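Local coordinates for PKS_KS domain-containing protein (Photorhabdus luminescens subsp. laumondii, PDB 6SMO) that probably acts as a ketosynthase, a 3-oxoacyl-[acyl-carrier-protein] synthase that extends acyl chains by condensation, and holds a pentaoxododecanal polyketide chain in its pocket, at residues G305-R310 against G430-I435; R310-A315 against T420-S425. All blocks are in the same frame, centred on the assembly; numbering follows the deposited sequence.

Contacts 1 and 2 dock two successive parts of helix 306-319 onto one face of the large mixed sheet, Arg310 belonging to both segments. Their centres are about 8 Å apart. Contact 1 uses strand 431-438 and contact 2 its antiparallel neighbour, strand 420-427; the two strands are joined by probable hydrogen bonds, Ser433 O to Ser425 N at 2.9 Å and Ile435 N to Lys423 O at 3.3 Å. At the turn joining these strands, Gly427 and Phe428 line the polyketide pocket, together with Cys191 and His369. Neither contact reaches the bound chain: the side chain of His432 is about 11 Å from it, that of Leu424 about 13 Å.

Contact 1. Residues G305-R310 against G430-I435; sequences GMAMAR and GIHSVI
Met308 lies across the imidazole of His432, and most of contact 1 is made by this pair. The CH-pi part is the methionine CB, which sits over the middle of the ring face, 4.0 Å from the centroid and only 12° off the ring normal. Farther out comes the sulfur: Met308 SD is 4.7 Å from the same centroid, an oblique sulfur-aromatic approach. With CG anti to the backbone N (chi1 174°) the thioether heads toward the strand, and bends at chi2 and chi3 bring the methyl back to the ring, Met308 CE lying 3.4 Å from His432 ND1.

These side chains fill the layer between helix 306-319 and strand 431-438 of the layered alpha-beta-alpha-beta-alpha thiolase fold, which ketosynthases share. The local helix and strand axes approach to 8.3 Å and run 30° apart.

Ala307 adds a smaller van der Waals contact, its CB coming obliquely to the ring, 3.8 Å from His432 CD2. The apolar pair is Met308 with Val434: two residues on from His432 along the strand, Val434 CG2 meets Met308 SD at 3.9 Å.

Polar bonds to the ring come from outside the two segments: His432 NE2 is hydrogen-bonded to Asn294 OD1 and ND1 to Ser426 OG. Gripped at both nitrogens, the buried imidazole has its rotation fixed while its face is presented to the methionine. Met308 also touches Ala346 of helix 337-350.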
ATOM      1  N   GLY B 305       2.950 -14.940  17.004  1.00 46.45           N
ATOM      2  CA  GLY B 305       2.866 -14.985  15.530  1.00 46.34           C
ATOM      3  C   GLY B 305       1.709 -15.842  15.047  1.00 46.58           C
ATOM      4  O   GLY B 305       1.926 -16.663  14.132  1.00 46.77           O
ATOM      5  N   MET B 306       0.519 -15.653  15.629  1.00 46.70           N
ATOM      6  CA  MET B 306      -0.716 -16.421  15.306  1.00 46.95           C
ATOM      7  C   MET B 306      -1.287 -15.948  13.963  1.00 44.59           C
ATOM      8  O   MET B 306      -1.757 -16.808  13.192  1.00 44.38           O
ATOM      9  CB  MET B 306      -1.777 -16.247  16.398  1.00 48.67           C
ATOM     10  CG  MET B 306      -1.397 -16.882  17.724  1.00 51.34           C
ATOM     11  SD  MET B 306      -1.452 -18.692  17.681  1.00 54.23           S
ATOM     12  CE  MET B 306      -1.152 -19.068  19.407  1.00 54.99           C
ATOM     13  N   ALA B 307      -1.256 -14.635  13.704  1.00 42.35           N
ATOM     14  CA  ALA B 307      -1.785 -13.996  12.476  1.00 40.93           C
ATOM     15  C   ALA B 307      -1.029 -14.521  11.248  1.00 39.42           C
ATOM     16  O   ALA B 307      -1.695 -14.967  10.293  1.00 39.11           O
ATOM     17  CB  ALA B 307      -1.683 -12.494  12.584  1.00 40.92           C
ATOM     18  N   MET B 308       0.307 -14.471  11.287  1.00 38.15           N
ATOM     19  CA  MET B 308       1.203 -14.952  10.199  1.00 37.19           C
ATOM     20  C   MET B 308       0.967 -16.450   9.967  1.00 37.26           C
ATOM     21  O   MET B 308       0.955 -16.864   8.793  1.00 37.13           O
ATOM     22  CB  MET B 308       2.677 -14.705  10.548  1.00 36.77           C
ATOM     23  CG  MET B 308       3.661 -15.295   9.548  1.00 36.18           C
ATOM     24  SD  MET B 308       3.384 -14.737   7.846  1.00 35.61           S
ATOM     25  CE  MET B 308       4.557 -13.385   7.743  1.00 35.76           C
ATOM     26  N   ALA B 309       0.784 -17.223  11.044  1.00 37.79           N
ATOM     27  CA  ALA B 309       0.517 -18.682  11.014  1.00 38.05           C
ATOM     28  C   ALA B 309      -0.803 -18.959  10.286  1.00 38.09           C
ATOM     29  O   ALA B 309      -0.856 -19.943   9.521  1.00 38.37           O
ATOM     30  CB  ALA B 309       0.501 -19.240  12.416  1.00 38.31           C
ATOM     31  N   ARG B 310      -1.825 -18.126  10.516  1.00 38.24           N
ATOM     32  CA  ARG B 310      -3.163 -18.248   9.873  1.00 38.77           C
ATOM     33  C   ARG B 310      -3.039 -17.915   8.380  1.00 38.56           C
ATOM     34  O   ARG B 310      -3.724 -18.574   7.576  1.00 38.87           O
ATOM     35  CB  ARG B 310      -4.194 -17.342  10.557  1.00 39.20           C
ATOM     36  CG  ARG B 310      -5.629 -17.827  10.404  1.00 40.08           C
ATOM     37  CD  ARG B 310      -6.658 -16.957  11.103  1.00 40.81           C
ATOM     38  NE  ARG B 310      -7.302 -16.010  10.198  1.00 41.04           N
ATOM     39  CZ  ARG B 310      -6.943 -14.739  10.016  1.00 41.28           C
ATOM     40  NH1 ARG B 310      -7.616 -13.985   9.162  1.00 41.36           N
ATOM     41  NH2 ARG B 310      -5.924 -14.217  10.680  1.00 41.81           N
ATOM     42  N   GLY B 430       0.057  -3.844  10.329  1.00 34.38           N
ATOM     43  CA  GLY B 430      -0.098  -5.261  10.698  1.00 34.36           C
ATOM     44  C   GLY B 430      -0.458  -6.141   9.523  1.00 34.08           C
ATOM     45  O   GLY B 430      -1.310  -7.016   9.689  1.00 34.23           O
ATOM     46  N   ILE B 431       0.186  -5.918   8.380  1.00 33.56           N
ATOM     47  CA  ILE B 431      -0.133  -6.706   7.158  1.00 33.11           C
ATOM     48  C   ILE B 431       0.803  -7.907   6.994  1.00 32.68           C
ATOM     49  O   ILE B 431       2.012  -7.715   6.946  1.00 32.43           O
ATOM     50  CB  ILE B 431      -0.120  -5.811   5.907  1.00 33.03           C
ATOM     51  CG1 ILE B 431      -1.058  -4.617   6.051  1.00 33.07           C
ATOM     52  CG2 ILE B 431      -0.450  -6.625   4.669  1.00 33.21           C
ATOM     53  CD1 ILE B 431      -1.167  -3.781   4.812  1.00 32.95           C
ATOM     54  N   HIS B 432       0.227  -9.107   6.979  1.00 32.16           N
ATOM     55  CA  HIS B 432       0.972 -10.348   6.634  1.00 32.00           C
ATOM     56  C   HIS B 432       0.516 -10.832   5.255  1.00 31.59           C
ATOM     57  O   HIS B 432      -0.703 -10.800   4.997  1.00 31.82           O
ATOM     58  CB  HIS B 432       0.764 -11.430   7.702  1.00 32.27           C
ATOM     59  CG  HIS B 432       1.341 -11.083   9.033  1.00 32.87           C
ATOM     60  ND1 HIS B 432       2.703 -11.001   9.247  1.00 33.30           N
ATOM     61  CD2 HIS B 432       0.754 -10.807  10.217  1.00 33.29           C
ATOM     62  CE1 HIS B 432       2.930 -10.684  10.505  1.00 33.31           C
ATOM     63  NE2 HIS B 432       1.751 -10.559  11.120  1.00 33.32           N
ATOM     64  N   SER B 433       1.459 -11.259   4.410  1.00 30.90           N
ATOM     65  CA  SER B 433       1.206 -11.768   3.037  1.00 30.78           C
ATOM     66  C   SER B 433       2.106 -12.976   2.760  1.00 30.37           C
ATOM     67  O   SER B 433       3.317 -12.892   3.045  1.00 29.84           O
ATOM     68  CB  SER B 433       1.403 -10.682   2.013  1.00 30.94           C
ATOM     69  OG  SER B 433       0.377  -9.704   2.114  1.00 31.17           O
ATOM     70  N   VAL B 434       1.519 -14.055   2.232  1.00 30.41           N
ATOM     71  CA  VAL B 434       2.207 -15.339   1.908  1.00 30.43           C
ATOM     72  C   VAL B 434       1.806 -15.761   0.490  1.00 30.26           C
ATOM     73  O   VAL B 434       0.605 -15.669   0.165  1.00 30.08           O
ATOM     74  CB  VAL B 434       1.861 -16.434   2.938  1.00 30.70           C
ATOM     75  CG1 VAL B 434       2.536 -17.760   2.617  1.00 30.73           C
ATOM     76  CG2 VAL B 434       2.198 -16.000   4.357  1.00 30.98           C
ATOM     77  N   ILE B 435       2.780 -16.191  -0.319  1.00 30.34           N
ATOM     78  CA  ILE B 435       2.554 -16.879  -1.627  1.00 30.63           C
ATOM     79  C   ILE B 435       3.210 -18.261  -1.558  1.00 30.94           C
ATOM     80  O   ILE B 435       4.291 -18.376  -0.948  1.00 30.38           O
ATOM     81  CB  ILE B 435       3.075 -16.052  -2.822  1.00 30.79           C
ATOM     82  CG1 ILE B 435       4.538 -15.634  -2.655  1.00 30.87           C
ATOM     83  CG2 ILE B 435       2.178 -14.851  -3.077  1.00 30.82           C
ATOM     84  CD1 ILE B 435       5.226 -15.275  -3.950  1.00 31.26           C
TER

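Contact 2. Residues R310-A315 against T420-S425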
ATOM      1  N   ARG B 310      -1.825 -18.126  10.516  1.00 38.24           N
ATOM      2  CA  ARG B 310      -3.163 -18.248   9.873  1.00 38.77           C
ATOM      3  C   ARG B 310      -3.039 -17.915   8.380  1.00 38.56           C
ATOM      4  O   ARG B 310      -3.724 -18.574   7.576  1.00 38.87           O
ATOM      5  CB  ARG B 310      -4.194 -17.342  10.557  1.00 39.20           C
ATOM      6  CG  ARG B 310      -5.629 -17.827  10.404  1.00 40.08           C
ATOM      7  CD  ARG B 310      -6.658 -16.957  11.103  1.00 40.81           C
ATOM      8  NE  ARG B 310      -7.302 -16.010  10.198  1.00 41.04           N
ATOM      9  CZ  ARG B 310      -6.943 -14.739  10.016  1.00 41.28           C
ATOM     10  NH1 ARG B 310      -7.616 -13.985   9.162  1.00 41.36           N
ATOM     11  NH2 ARG B 310      -5.924 -14.217  10.680  1.00 41.81           N
ATOM     12  N   CYS B 311      -2.193 -16.937   8.034  1.00 38.26           N
ATOM     13  CA  CYS B 311      -1.935 -16.474   6.641  1.00 38.26           C
ATOM     14  C   CYS B 311      -1.268 -17.593   5.828  1.00 38.78           C
ATOM     15  O   CYS B 311      -1.663 -17.783   4.662  1.00 38.97           O
ATOM     16  CB  CYS B 311      -1.060 -15.226   6.625  1.00 37.73           C
ATOM     17  SG  CYS B 311      -1.074 -14.361   5.034  1.00 37.17           S
ATOM     18  N   ILE B 312      -0.296 -18.293   6.424  1.00 39.62           N
ATOM     19  CA  ILE B 312       0.408 -19.464   5.813  1.00 40.42           C
ATOM     20  C   ILE B 312      -0.623 -20.570   5.548  1.00 41.06           C
ATOM     21  O   ILE B 312      -0.565 -21.180   4.462  1.00 41.38           O
ATOM     22  CB  ILE B 312       1.560 -19.964   6.711  1.00 40.31           C
ATOM     23  CG1 ILE B 312       2.672 -18.922   6.860  1.00 40.34           C
ATOM     24  CG2 ILE B 312       2.112 -21.286   6.198  1.00 40.22           C
ATOM     25  CD1 ILE B 312       3.542 -19.120   8.081  1.00 40.31           C
ATOM     26  N   ASP B 313      -1.519 -20.810   6.511  1.00 42.14           N
ATOM     27  CA  ASP B 313      -2.552 -21.880   6.465  1.00 43.00           C
ATOM     28  C   ASP B 313      -3.524 -21.607   5.310  1.00 42.86           C
ATOM     29  O   ASP B 313      -3.850 -22.564   4.579  1.00 43.66           O
ATOM     30  CB  ASP B 313      -3.297 -21.988   7.799  1.00 44.49           C
ATOM     31  CG  ASP B 313      -4.139 -23.246   7.929  1.00 45.80           C
ATOM     32  OD1 ASP B 313      -3.575 -24.346   7.770  1.00 47.88           O
ATOM     33  OD2 ASP B 313      -5.353 -23.113   8.183  1.00 47.76           O
ATOM     34  N   MET B 314      -3.966 -20.353   5.152  1.00 42.00           N
ATOM     35  CA  MET B 314      -4.964 -19.942   4.127  1.00 41.83           C
ATOM     36  C   MET B 314      -4.319 -19.946   2.734  1.00 39.98           C
ATOM     37  O   MET B 314      -5.043 -20.224   1.760  1.00 40.18           O
ATOM     38  CB  MET B 314      -5.540 -18.555   4.427  1.00 42.78           C
ATOM     39  CG  MET B 314      -6.504 -18.547   5.601  1.00 44.04           C
ATOM     40  SD  MET B 314      -7.771 -17.260   5.475  1.00 45.92           S
ATOM     41  CE  MET B 314      -6.752 -15.787   5.522  1.00 45.19           C
ATOM     42  N   ALA B 315      -3.017 -19.653   2.647  1.00 38.36           N
ATOM     43  CA  ALA B 315      -2.226 -19.676   1.393  1.00 37.50           C
ATOM     44  C   ALA B 315      -2.122 -21.114   0.865  1.00 37.06           C
ATOM     45  O   ALA B 315      -2.180 -21.293  -0.368  1.00 36.28           O
ATOM     46  CB  ALA B 315      -0.861 -19.075   1.630  1.00 37.20           C
ATOM     47  N   THR B 420       7.740 -27.851  -2.621  1.00 37.59           N
ATOM     48  CA  THR B 420       6.781 -26.755  -2.316  1.00 36.57           C
ATOM     49  C   THR B 420       7.491 -25.701  -1.462  1.00 35.58           C
ATOM     50  O   THR B 420       7.961 -26.055  -0.365  1.00 35.17           O
ATOM     51  CB  THR B 420       5.529 -27.298  -1.615  1.00 36.74           C
ATOM     52  OG1 THR B 420       4.998 -28.358  -2.410  1.00 36.89           O
ATOM     53  CG2 THR B 420       4.466 -26.242  -1.403  1.00 36.81           C
ATOM     54  N   ALA B 421       7.559 -24.460  -1.953  1.00 35.03           N
ATOM     55  CA  ALA B 421       8.248 -23.320  -1.301  1.00 34.55           C
ATOM     56  C   ALA B 421       7.215 -22.339  -0.736  1.00 34.09           C
ATOM     57  O   ALA B 421       6.194 -22.096  -1.409  1.00 33.70           O
ATOM     58  CB  ALA B 421       9.166 -22.645  -2.289  1.00 34.52           C
ATOM     59  N   LEU B 422       7.483 -21.805   0.460  1.00 34.04           N
ATOM     60  CA  LEU B 422       6.707 -20.710   1.104  1.00 34.11           C
ATOM     61  C   LEU B 422       7.512 -19.410   1.010  1.00 33.85           C
ATOM     62  O   LEU B 422       8.756 -19.484   0.985  1.00 33.94           O
ATOM     63  CB  LEU B 422       6.421 -21.074   2.564  1.00 34.52           C
ATOM     64  CG  LEU B 422       5.014 -21.591   2.864  1.00 34.79           C
ATOM     65  CD1 LEU B 422       4.636 -22.743   1.944  1.00 35.26           C
ATOM     66  CD2 LEU B 422       4.904 -22.016   4.319  1.00 35.08           C
ATOM     67  N   LYS B 423       6.817 -18.272   0.962  1.00 33.71           N
ATOM     68  CA  LYS B 423       7.414 -16.913   0.871  1.00 33.46           C
ATOM     69  C   LYS B 423       6.631 -15.973   1.791  1.00 33.44           C
ATOM     70  O   LYS B 423       5.517 -15.570   1.409  1.00 33.43           O
ATOM     71  CB  LYS B 423       7.400 -16.432  -0.584  1.00 33.50           C
ATOM     72  CG  LYS B 423       7.781 -14.974  -0.805  1.00 33.47           C
ATOM     73  CD  LYS B 423       9.236 -14.672  -0.521  1.00 33.34           C
ATOM     74  CE  LYS B 423       9.494 -13.204  -0.260  1.00 33.40           C
ATOM     75  NZ  LYS B 423       9.126 -12.816   1.122  1.00 33.63           N
ATOM     76  N   LEU B 424       7.201 -15.650   2.955  1.00 33.79           N
ATOM     77  CA  LEU B 424       6.559 -14.832   4.018  1.00 34.12           C
ATOM     78  C   LEU B 424       6.971 -13.366   3.840  1.00 34.26           C
ATOM     79  O   LEU B 424       8.176 -13.114   3.642  1.00 34.16           O
ATOM     80  CB  LEU B 424       6.988 -15.366   5.390  1.00 34.53           C
ATOM     81  CG  LEU B 424       6.285 -16.636   5.874  1.00 34.90           C
ATOM     82  CD1 LEU B 424       6.196 -17.691   4.780  1.00 34.84           C
ATOM     83  CD2 LEU B 424       6.992 -17.207   7.094  1.00 35.18           C
ATOM     84  N   SER B 425       6.001 -12.447   3.899  1.00 34.35           N
ATOM     85  CA  SER B 425       6.213 -10.975   3.859  1.00 34.46           C
ATOM     86  C   SER B 425       5.392 -10.300   4.962  1.00 34.70           C
ATOM     87  O   SER B 425       4.295 -10.800   5.279  1.00 34.92           O
ATOM     88  CB  SER B 425       5.887 -10.406   2.503  1.00 34.40           C
ATOM     89  OG  SER B 425       6.866 -10.785   1.548  1.00 34.52           O
TER
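Ile312 meets Leu422 and Leu424 with its two branches, one for each leucine. The closer part of contact 2 is at Leu422: CG2 of Ile312 touches Leu422 CD2 at 3.4 Å, the two side chains crossing at about a right angle. The other branch reaches Leu424 more loosely, Ile312 CD1 standing 4.1 Å from Leu424 CD2. The isoleucine torsion divides the work, since chi1 of -65° sets CG2 anti to the backbone N and turns CG1, with CD1 beyond it, to the other leucine.

Leu422 and Leu424 alternate with Ala421 and Lys423 along strand 420-427. Leu422 points to helix 306-319 and Leu424 brings the end of its side chain to it, whereas Ala421 and Lys423 pack on helix 372-388, so the strand lies between two helical layers, as expected of the layered alpha/beta thiolase fold. Lys423 NZ bonds to Ser425 OG at 3.1 Å on its own strand.

The side of the helix turned from strand 420-427 is looser and partly exposed at Arg310, Asp313 and Met314, although Arg310 and Met314 still touch strand 284-293. Arg310 also packs on Asn94 of the partner ketosynthase-like chain, and Asp313 has a long, weak ion pair with Lys317. No hydrogen bond or charge joins the two segments, so branched-aliphatic packing and the exclusion of water are what hold this part of the helix to the strand.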